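Long-range contacts in 3-methylornithine synthase (Methanosarcina barkeri, PDB 3T7V), which isomerises L-lysine to (3R)-3-methyl-D-ornithine by a radical mechanism that uses a [4Fe-4S] cluster and S-adenosylmethionine, a step in pyrrolysine biosynthesis: residues I143-G148 with K161-L166; H109-T114 with E137-P142. All blocks are in the same frame, centred on the assembly; numbering follows the deposited sequence.

Interaction 1 (I143-G148 with K161-L166); sequences IMISPG and KGANFL. With SAM (S-adenosylmethionine), chain C; MD0 (5-amino-D-isoleucine), chain D.
Met144 and Phe165 pack obliquely against each other on one face of a parallel strand pair, while Ile145 and Leu166 meet on the other. The Met144 chain is extended as far as SD and bends at chi3 (-87°), which places CE against the Phe165 ring; the methyl lies obliquely to the ring, 3.7 Å from CD1. The far end of the ring leads away from 143-148, and the Phe165 side chain also touches Met110, Cys203 and Leu348. On the opposite face the Ile145 and Leu166 side chains slant across each other, with Ile145 CG1 4.0 Å from Leu166 CD1. The same Leu166 methyl reaches on to the Pro147 ring, 3.7 Å from its CD, the two side chains crossing at about a right angle. Ala163 CB adds a looser apolar touch on Ile145 CG2. Between these faces, Ile143 O is gripped by two amides, Asn164 N at 2.8 Å, lying in the carbonyl plane, and Phe165 N at 3.0 Å. Further on, Ile145 N gives a nearly straight bond to Phe165 O (2.8 Å, 170° at the hydrogen). Gly162, with positive phi, closes helix 152-160 in a Schellman motif and turns the chain into strand 163-167, completing a beta-alpha-beta unit. Past the paired residues, Gly148 N comes close to CA of S-adenosylmethionine. Ser146 OG accepts a hydrogen bond from the side-chain amine NE of the bound 5-amino-D-isoleucine (2.9 Å) and is also hydrogen-bonded to Asp112 OD1, so a strand held by apolar packing and backbone bonds presents at its C-terminal end a hydroxyl that joins ligand amine and carboxylate.

Interaction 2 (H109-T114 with E137-P142); sequences HMVDLT and EELGLP. With MD0 (5-amino-D-isoleucine), chain D.
In Val111, chi1 of -64° puts CG1 anti to the carbonyl carbon, and chi2 near 180° in Leu139 and Leu141 extends each CD1 to it. CG1 of Val111 lies 3.8 Å from Leu139 CD1, the two side chains crossing at a slant, and 4.0 Å from Leu141 CD1, where the crossing is near a right angle. Next to this apolar cluster the backbones join: Val111 N donates to Pro142 O at 3.1 Å, with 160° at the hydrogen, and Met110 CA makes a CA-H...O contact with the same oxygen. Pro142 turns its ring to the strand start, CD lying 3.2 Å from His109 O and CB 4.1 Å from Met110 CG. Gly140, with positive phi, is where the chain leaves helix 126-139 and turns toward Leu141 and Pro142. The His109 side chain leaves the backbone away from 137-142; its NE2 is bonded to Ala339 O and its ND1 to Leu61 N. Farther along the strand, Asp112 OD2 accepts from NE of 5-amino-D-isoleucine at 2.9 Å, while Asp112 OD1, hydrogen-bonded to Ser146 OG, takes a weak bond from Thr114 OG1. Strand, returning helix and the turn leading into the neighbouring parallel strand form the beta-alpha-beta arrangement of a TIM-barrel-type fold, here the radical SAM core, with its ligand site reached by residues of the strand.

In the fold
The two contacts lie in series along the chain, with interaction 2 closing before interaction 1 opens, and their centres are 9 Å apart on the same side of the chain's centre. Helix 126-139 ends in 137-142 and the chain passes directly into strand 143-146, which sits between strands 110-115 and 163-167 in the parallel sheet of the radical SAM core. Interaction 2 sets the turn before this strand against strand 110-115, and interaction 1 pairs the strand itself with 163-167 on its other side. Probable backbone hydrogen bonds from Met144 to Val111 and Leu113 tie them together. Both touch 5-amino-D-isoleucine, so adjacent strands supply Asp112 and Ser146 to the same ligand amine.

Interaction 1 (I143-G148 with K161-L166)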
ATOM      1  N   ILE A 143       1.235  13.741   3.834  1.00 10.92           N
ATOM      2  CA  ILE A 143       2.394  12.826   3.820  1.00 11.06           C
ATOM      3  C   ILE A 143       2.034  11.517   4.464  1.00 10.82           C
ATOM      4  O   ILE A 143       1.500  11.470   5.599  1.00 13.04           O
ATOM      5  CB  ILE A 143       3.600  13.419   4.617  1.00 12.36           C
ATOM      6  CG1 ILE A 143       4.158  14.608   3.884  1.00 14.80           C
ATOM      7  CG2 ILE A 143       4.738  12.368   4.805  1.00 14.60           C
ATOM      8  CD1 ILE A 143       5.310  15.248   4.659  1.00 17.91           C
ATOM      9  N   MET A 144       2.298  10.434   3.743  1.00 10.84           N
ATOM     10  CA  MET A 144       2.239   9.081   4.310  1.00 11.07           C
ATOM     11  C   MET A 144       3.683   8.730   4.646  1.00 11.74           C
ATOM     12  O   MET A 144       4.590   9.023   3.858  1.00 11.85           O
ATOM     13  CB  MET A 144       1.715   8.096   3.254  1.00 11.89           C
ATOM     14  CG  MET A 144       1.919   6.633   3.670  1.00 14.36           C
ATOM     15  SD  MET A 144       1.081   5.592   2.387  1.00 16.84           S
ATOM     16  CE  MET A 144      -0.492   5.588   3.096  1.00 16.60           C
ATOM     17  N   ILE A 145       3.916   8.196   5.813  1.00 10.76           N
ATOM     18  CA  ILE A 145       5.254   7.652   6.164  1.00 10.57           C
ATOM     19  C   ILE A 145       5.161   6.160   6.266  1.00 10.62           C
ATOM     20  O   ILE A 145       4.189   5.590   6.856  1.00 10.60           O
ATOM     21  CB  ILE A 145       5.822   8.329   7.440  1.00 10.94           C
ATOM     22  CG1 ILE A 145       4.916   8.114   8.655  1.00 11.36           C
ATOM     23  CG2 ILE A 145       6.230   9.769   7.168  1.00 12.61           C
ATOM     24  CD1 ILE A 145       5.589   8.538   9.994  1.00 13.68           C
ATOM     25  N   SER A 146       6.213   5.484   5.760  1.00 10.53           N
ATOM     26  CA  SER A 146       6.348   4.036   5.905  1.00 10.97           C
ATOM     27  C   SER A 146       7.775   3.809   6.423  1.00 10.97           C
ATOM     28  O   SER A 146       8.668   3.493   5.635  1.00 12.51           O
ATOM     29  CB  SER A 146       6.157   3.349   4.530  1.00 14.55           C
ATOM     30  OG  SER A 146       4.950   3.732   3.925  1.00 15.54           O
ATOM     31  N   PRO A 147       8.011   4.007   7.715  1.00 11.68           N
ATOM     32  CA  PRO A 147       9.360   4.022   8.249  1.00 12.18           C
ATOM     33  C   PRO A 147       9.747   2.722   8.923  1.00 12.59           C
ATOM     34  O   PRO A 147      10.831   2.672   9.548  1.00 15.44           O
ATOM     35  CB  PRO A 147       9.248   5.134   9.310  1.00 14.68           C
ATOM     36  CG  PRO A 147       7.868   4.903   9.896  1.00 14.64           C
ATOM     37  CD  PRO A 147       6.983   4.462   8.715  1.00 12.88           C
ATOM     38  N   GLY A 148       8.839   1.736   8.866  1.00 12.54           N
ATOM     39  CA  GLY A 148       8.963   0.531   9.697  1.00 13.01           C
ATOM     40  C   GLY A 148       8.514   0.814  11.111  1.00 12.55           C
ATOM     41  O   GLY A 148       7.852   1.828  11.365  1.00 14.27           O
ATOM     42  N   LYS A 161       5.396  17.415  12.826  1.00 16.76           N
ATOM     43  CA  LYS A 161       6.004  17.981  11.619  1.00 17.31           C
ATOM     44  C   LYS A 161       5.165  17.866  10.340  1.00 20.93           C
ATOM     45  O   LYS A 161       5.561  18.348   9.317  1.00 22.13           O
ATOM     46  CB  LYS A 161       7.402  17.412  11.315  1.00 19.65           C
ATOM     47  CG  LYS A 161       8.399  17.644  12.430  1.00 22.39           C
ATOM     48  CD  LYS A 161       8.577  19.116  12.740  1.00 25.26           C
ATOM     49  CE  LYS A 161       9.914  19.276  13.480  1.00 32.53           C
ATOM     50  NZ  LYS A 161      10.150  20.678  13.856  1.00 40.77           N
ATOM     51  N   GLY A 162       4.050  17.137  10.423  1.00 17.87           N
ATOM     52  CA  GLY A 162       3.049  17.111   9.327  1.00 19.75           C
ATOM     53  C   GLY A 162       2.824  15.757   8.694  1.00 17.48           C
ATOM     54  O   GLY A 162       2.109  15.663   7.689  1.00 18.95           O
ATOM     55  N   ALA A 163       3.299  14.689   9.301  1.00 13.88           N
ATOM     56  CA  ALA A 163       2.915  13.381   8.774  1.00 12.76           C
ATOM     57  C   ALA A 163       1.410  13.111   9.020  1.00 13.14           C
ATOM     58  O   ALA A 163       0.894  13.360  10.096  1.00 15.49           O
ATOM     59  CB  ALA A 163       3.781  12.292   9.426  1.00 13.46           C
ATOM     60  N   ASN A 164       0.719  12.655   7.978  1.00 12.13           N
ATOM     61  CA  ASN A 164      -0.705  12.408   8.046  1.00 12.14           C
ATOM     62  C   ASN A 164      -1.092  10.923   8.099  1.00 11.97           C
ATOM     63  O   ASN A 164      -2.158  10.626   8.679  1.00 14.06           O
ATOM     64  CB  ASN A 164      -1.382  12.986   6.786  1.00 14.35           C
ATOM     65  CG  ASN A 164      -1.263  14.478   6.738  1.00 14.53           C
ATOM     66  OD1 ASN A 164      -2.034  15.192   7.431  1.00 24.57           O
ATOM     67  ND2 ASN A 164      -0.285  14.933   6.058  1.00 12.51           N
ATOM     68  N   PHE A 165      -0.399  10.025   7.418  1.00 12.68           N
ATOM     69  CA  PHE A 165      -0.731   8.605   7.333  1.00 11.43           C
ATOM     70  C   PHE A 165       0.488   7.844   7.798  1.00 11.30           C
ATOM     71  O   PHE A 165       1.640   8.209   7.507  1.00 12.83           O
ATOM     72  CB  PHE A 165      -1.010   8.280   5.825  1.00 13.01           C
ATOM     73  CG  PHE A 165      -2.393   7.902   5.497  1.00 14.42           C
ATOM     74  CD1 PHE A 165      -2.813   6.564   5.786  1.00 15.76           C
ATOM     75  CD2 PHE A 165      -3.241   8.763   4.856  1.00 16.23           C
ATOM     76  CE1 PHE A 165      -4.096   6.158   5.432  1.00 18.67           C
ATOM     77  CE2 PHE A 165      -4.549   8.369   4.505  1.00 19.74           C
ATOM     78  CZ  PHE A 165      -4.955   7.068   4.779  1.00 19.04           C
ATOM     79  N   LEU A 166       0.225   6.782   8.494  1.00 11.34           N
ATOM     80  CA  LEU A 166       1.259   5.759   8.779  1.00 10.67           C
ATOM     81  C   LEU A 166       0.900   4.490   8.031  1.00 11.31           C
ATOM     82  O   LEU A 166      -0.199   3.948   8.229  1.00 12.70           O
ATOM     83  CB  LEU A 166       1.307   5.449  10.277  1.00 11.45           C
ATOM     84  CG  LEU A 166       2.260   4.262  10.628  1.00 11.98           C
ATOM     85  CD1 LEU A 166       3.684   4.651  10.329  1.00 12.51           C
ATOM     86  CD2 LEU A 166       2.045   3.950  12.081  1.00 14.31           C
TER
HETATM   87  N   SAM C 992      10.407  -1.281   5.819  1.00 18.22           N
HETATM   88  CA  SAM C 992       9.135  -0.835   6.147  1.00 16.65           C
HETATM   89  C   SAM C 992       8.161  -1.903   6.446  1.00 15.13           C
HETATM   90  O   SAM C 992       8.485  -3.100   6.305  1.00 15.50           O
HETATM   91  OXT SAM C 992       7.045  -1.542   6.961  1.00 14.39           O
HETATM   92  CB  SAM C 992       8.434  -0.399   5.064  1.00 20.95           C
HETATM   93  CG  SAM C 992       8.479  -1.087   3.761  0.50 25.16           C
HETATM   94  SD  SAM C 992       6.800  -1.509   3.127  0.50 28.46           S
HETATM   95  CE  SAM C 992       6.730  -0.511   1.665  0.50 34.42           C
HETATM   96  C5' SAM C 992       7.095  -3.118   2.426  0.50 26.78           C
HETATM   97  C4' SAM C 992       5.984  -3.861   2.360  1.00 22.74           C
HETATM   98  O4' SAM C 992       6.213  -3.945   0.816  1.00 19.41           O
HETATM   99  C3' SAM C 992       5.953  -4.997   3.048  1.00 22.35           C
HETATM  100  O3' SAM C 992       5.002  -4.479   3.988  1.00 18.65           O
HETATM  101  C2' SAM C 992       5.157  -5.713   1.949  1.00 20.44           C
HETATM  102  O2' SAM C 992       3.706  -5.684   2.156  1.00 21.87           O
HETATM  103  C1' SAM C 992       5.524  -5.173   0.555  1.00 16.59           C
HETATM  104  N9  SAM C 992       6.561  -6.066  -0.080  1.00 14.80           N
HETATM  105  C8  SAM C 992       7.877  -6.257   0.240  1.00 13.94           C
HETATM  106  N7  SAM C 992       8.391  -7.178  -0.561  1.00 13.08           N
HETATM  107  C5  SAM C 992       7.397  -7.582  -1.423  1.00 12.46           C
HETATM  108  C6  SAM C 992       7.343  -8.570  -2.418  1.00 12.45           C
HETATM  109  N6  SAM C 992       8.391  -9.332  -2.735  1.00 13.57           N
HETATM  110  N1  SAM C 992       6.211  -8.701  -3.126  1.00 13.50           N
HETATM  111  C2  SAM C 992       5.100  -7.960  -2.839  1.00 14.72           C
HETATM  112  N3  SAM C 992       5.081  -7.079  -1.809  1.00 14.37           N
HETATM  113  C4  SAM C 992       6.253  -6.887  -1.126  1.00 13.32           C
HETATM  114  C   MD0 D 993       3.251   0.721  -3.198  1.00 18.66           C
HETATM  115  N   MD0 D 993       5.580   0.451  -3.828  1.00 18.47           N
HETATM  116  O   MD0 D 993       2.355   1.527  -2.873  1.00 18.89           O
HETATM  117  CA  MD0 D 993       4.670   1.027  -2.843  1.00 15.61           C
HETATM  118  CB  MD0 D 993       5.005   0.484  -1.421  1.00 15.20           C
HETATM  119  CD  MD0 D 993       4.699   1.228   1.037  1.00 16.16           C
HETATM  120  NE  MD0 D 993       3.853   2.029   1.912  1.00 17.91           N
HETATM  121  CG  MD0 D 993       4.152   1.275  -0.387  1.00 15.00           C
HETATM  122  CG2 MD0 D 993       4.756  -1.037  -1.248  1.00 17.28           C
HETATM  123  OXT MD0 D 993       3.024  -0.331  -3.809  1.00 20.00           O

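Interaction 2 (H109-T114 with E137-P142)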
ATOM      1  N   HIS A 109      -2.173  13.734  -4.686  1.00 12.02           N
ATOM      2  CA  HIS A 109      -2.913  13.968  -3.436  1.00 12.91           C
ATOM      3  C   HIS A 109      -2.133  13.706  -2.183  1.00 12.30           C
ATOM      4  O   HIS A 109      -2.432  14.300  -1.141  1.00 13.77           O
ATOM      5  CB  HIS A 109      -4.203  13.097  -3.378  1.00 14.03           C
ATOM      6  CG  HIS A 109      -5.110  13.357  -4.524  1.00 15.61           C
ATOM      7  ND1 HIS A 109      -5.043  12.615  -5.669  1.00 15.85           N
ATOM      8  CD2 HIS A 109      -6.072  14.316  -4.722  1.00 18.55           C
ATOM      9  CE1 HIS A 109      -5.906  13.117  -6.571  1.00 19.12           C
ATOM     10  NE2 HIS A 109      -6.544  14.153  -5.990  1.00 19.34           N
ATOM     11  N   MET A 110      -1.054  12.921  -2.286  1.00 11.61           N
ATOM     12  CA  MET A 110      -0.305  12.509  -1.113  1.00 11.54           C
ATOM     13  C   MET A 110       1.042  12.044  -1.618  1.00 11.15           C
ATOM     14  O   MET A 110       1.179  11.637  -2.816  1.00 12.62           O
ATOM     15  CB  MET A 110      -1.040  11.363  -0.407  1.00 12.44           C
ATOM     16  CG  MET A 110      -0.291  10.931   0.925  1.00 14.45           C
ATOM     17  SD  MET A 110      -1.403  10.106   2.100  1.00 18.00           S
ATOM     18  CE  MET A 110      -1.850   8.707   1.110  1.00 21.26           C
ATOM     19  N   VAL A 111       2.061  12.102  -0.757  1.00 12.52           N
ATOM     20  CA  VAL A 111       3.380  11.478  -1.038  1.00 12.64           C
ATOM     21  C   VAL A 111       3.676  10.473   0.057  1.00 11.97           C
ATOM     22  O   VAL A 111       3.399  10.762   1.229  1.00 13.69           O
ATOM     23  CB  VAL A 111       4.481  12.539  -1.145  1.00 15.76           C
ATOM     24  CG1 VAL A 111       4.245  13.460  -2.296  1.00 21.25           C
ATOM     25  CG2 VAL A 111       4.663  13.338   0.134  1.00 18.57           C
ATOM     26  N   ASP A 112       4.157   9.303  -0.339  1.00 12.91           N
ATOM     27  CA  ASP A 112       4.580   8.229   0.626  1.00 12.22           C
ATOM     28  C   ASP A 112       6.069   8.152   0.807  1.00 13.46           C
ATOM     29  O   ASP A 112       6.758   7.835  -0.198  1.00 16.62           O
ATOM     30  CB  ASP A 112       3.961   6.901   0.166  1.00 14.25           C
ATOM     31  CG  ASP A 112       4.326   5.719   0.989  1.00 17.72           C
ATOM     32  OD1 ASP A 112       5.013   5.816   2.048  1.00 20.02           O
ATOM     33  OD2 ASP A 112       3.895   4.575   0.599  1.00 19.74           O
ATOM     34  N   LEU A 113       6.568   8.605   1.942  1.00 11.70           N
ATOM     35  CA  LEU A 113       8.044   8.618   2.207  1.00 11.48           C
ATOM     36  C   LEU A 113       8.328   7.262   2.890  1.00 10.80           C
ATOM     37  O   LEU A 113       7.855   6.993   4.008  1.00 12.56           O
ATOM     38  CB  LEU A 113       8.394   9.746   3.205  1.00 13.27           C
ATOM     39  CG  LEU A 113       8.052  11.140   2.718  1.00 13.64           C
ATOM     40  CD1 LEU A 113       8.337  12.106   3.849  1.00 15.34           C
ATOM     41  CD2 LEU A 113       8.826  11.403   1.440  1.00 18.19           C
ATOM     42  N   THR A 114       9.032   6.392   2.171  1.00 10.52           N
ATOM     43  CA  THR A 114       9.262   5.028   2.604  1.00 10.29           C
ATOM     44  C   THR A 114      10.742   4.752   2.753  1.00 10.73           C
ATOM     45  O   THR A 114      11.586   5.221   1.960  1.00 11.31           O
ATOM     46  CB  THR A 114       8.670   4.067   1.540  1.00 11.44           C
ATOM     47  OG1 THR A 114       7.242   4.180   1.577  1.00 14.47           O
ATOM     48  CG2 THR A 114       8.994   2.556   1.853  1.00 13.41           C
ATOM     49  N   GLU A 137       7.568  21.099   4.429  1.00 14.00           N
ATOM     50  CA  GLU A 137       7.814  22.521   4.088  1.00 15.25           C
ATOM     51  C   GLU A 137       7.899  22.742   2.572  1.00 17.25           C
ATOM     52  O   GLU A 137       7.454  23.790   2.072  1.00 20.93           O
ATOM     53  CB  GLU A 137       9.119  22.977   4.736  1.00 17.48           C
ATOM     54  CG  GLU A 137       9.031  23.235   6.232  1.00 22.31           C
ATOM     55  CD  GLU A 137      10.415  23.592   6.796  1.00 31.24           C
ATOM     56  OE1 GLU A 137      11.483  23.509   6.055  1.00 36.70           O
ATOM     57  OE2 GLU A 137      10.431  23.909   7.996  1.00 40.17           O
ATOM     58  N   GLU A 138       8.480  21.779   1.852  1.00 15.24           N
ATOM     59  CA  GLU A 138       8.637  21.864   0.393  1.00 14.54           C
ATOM     60  C   GLU A 138       7.335  21.668  -0.302  1.00 15.44           C
ATOM     61  O   GLU A 138       6.981  22.430  -1.238  1.00 17.39           O
ATOM     62  CB  GLU A 138       9.615  20.801  -0.141  1.00 17.10           C
ATOM     63  CG  GLU A 138      11.069  21.095   0.223  1.00 20.65           C
ATOM     64  CD  GLU A 138      11.621  22.396  -0.350  1.00 26.51           C
ATOM     65  OE1 GLU A 138      12.409  23.038   0.355  1.00 39.20           O
ATOM     66  OE2 GLU A 138      11.233  22.834  -1.491  1.00 35.00           O
ATOM     67  N   LEU A 139       6.562  20.654   0.121  1.00 15.06           N
ATOM     68  CA  LEU A 139       5.384  20.273  -0.679  1.00 14.98           C
ATOM     69  C   LEU A 139       4.031  20.698  -0.151  1.00 15.76           C
ATOM     70  O   LEU A 139       3.078  20.860  -0.905  1.00 15.61           O
ATOM     71  CB  LEU A 139       5.345  18.707  -0.801  1.00 17.84           C
ATOM     72  CG  LEU A 139       6.534  18.090  -1.515  1.00 17.48           C
ATOM     73  CD1 LEU A 139       6.371  16.540  -1.518  1.00 19.25           C
ATOM     74  CD2 LEU A 139       6.602  18.649  -2.916  1.00 20.24           C
ATOM     75  N   GLY A 140       3.914  20.808   1.152  1.00 15.20           N
ATOM     76  CA  GLY A 140       2.613  21.137   1.741  1.00 16.91           C
ATOM     77  C   GLY A 140       1.517  20.064   1.646  1.00 18.20           C
ATOM     78  O   GLY A 140       0.438  20.269   2.129  1.00 24.14           O
ATOM     79  N   LEU A 141       1.814  18.939   1.041  1.00 16.79           N
ATOM     80  CA  LEU A 141       0.828  17.899   0.724  1.00 15.53           C
ATOM     81  C   LEU A 141       0.723  16.989   1.892  1.00 13.42           C
ATOM     82  O   LEU A 141       1.617  16.884   2.775  1.00 14.59           O
ATOM     83  CB  LEU A 141       1.381  16.981  -0.444  1.00 17.95           C
ATOM     84  CG  LEU A 141       1.317  17.636  -1.848  1.00 20.17           C
ATOM     85  CD1 LEU A 141       2.057  16.742  -2.819  1.00 28.33           C
ATOM     86  CD2 LEU A 141      -0.166  17.794  -2.256  1.00 25.53           C
ATOM     87  N   PRO A 142      -0.403  16.283   1.995  1.00 12.89           N
ATOM     88  CA  PRO A 142      -0.451  15.128   2.920  1.00 12.81           C
ATOM     89  C   PRO A 142       0.688  14.172   2.735  1.00 11.86           C
ATOM     90  O   PRO A 142       1.120  13.921   1.580  1.00 12.96           O
ATOM     91  CB  PRO A 142      -1.777  14.437   2.540  1.00 14.52           C
ATOM     92  CG  PRO A 142      -2.594  15.600   1.933  1.00 14.28           C
ATOM     93  CD  PRO A 142      -1.581  16.387   1.153  1.00 14.25           C
TER
HETATM   94  C   MD0 D 993       3.251   0.721  -3.198  1.00 18.66           C
HETATM   95  N   MD0 D 993       5.580   0.451  -3.828  1.00 18.47           N
HETATM   96  O   MD0 D 993       2.355   1.527  -2.873  1.00 18.89           O
HETATM   97  CA  MD0 D 993       4.670   1.027  -2.843  1.00 15.61           C
HETATM   98  CB  MD0 D 993       5.005   0.484  -1.421  1.00 15.20           C
HETATM   99  CD  MD0 D 993       4.699   1.228   1.037  1.00 16.16           C
HETATM  100  NE  MD0 D 993       3.853   2.029   1.912  1.00 17.91           N
HETATM  101  CG  MD0 D 993       4.152   1.275  -0.387  1.00 15.00           C
HETATM  102  CG2 MD0 D 993       4.756  -1.037  -1.248  1.00 17.28           C
HETATM  103  OXT MD0 D 993       3.024  -0.331  -3.809  1.00 20.00           O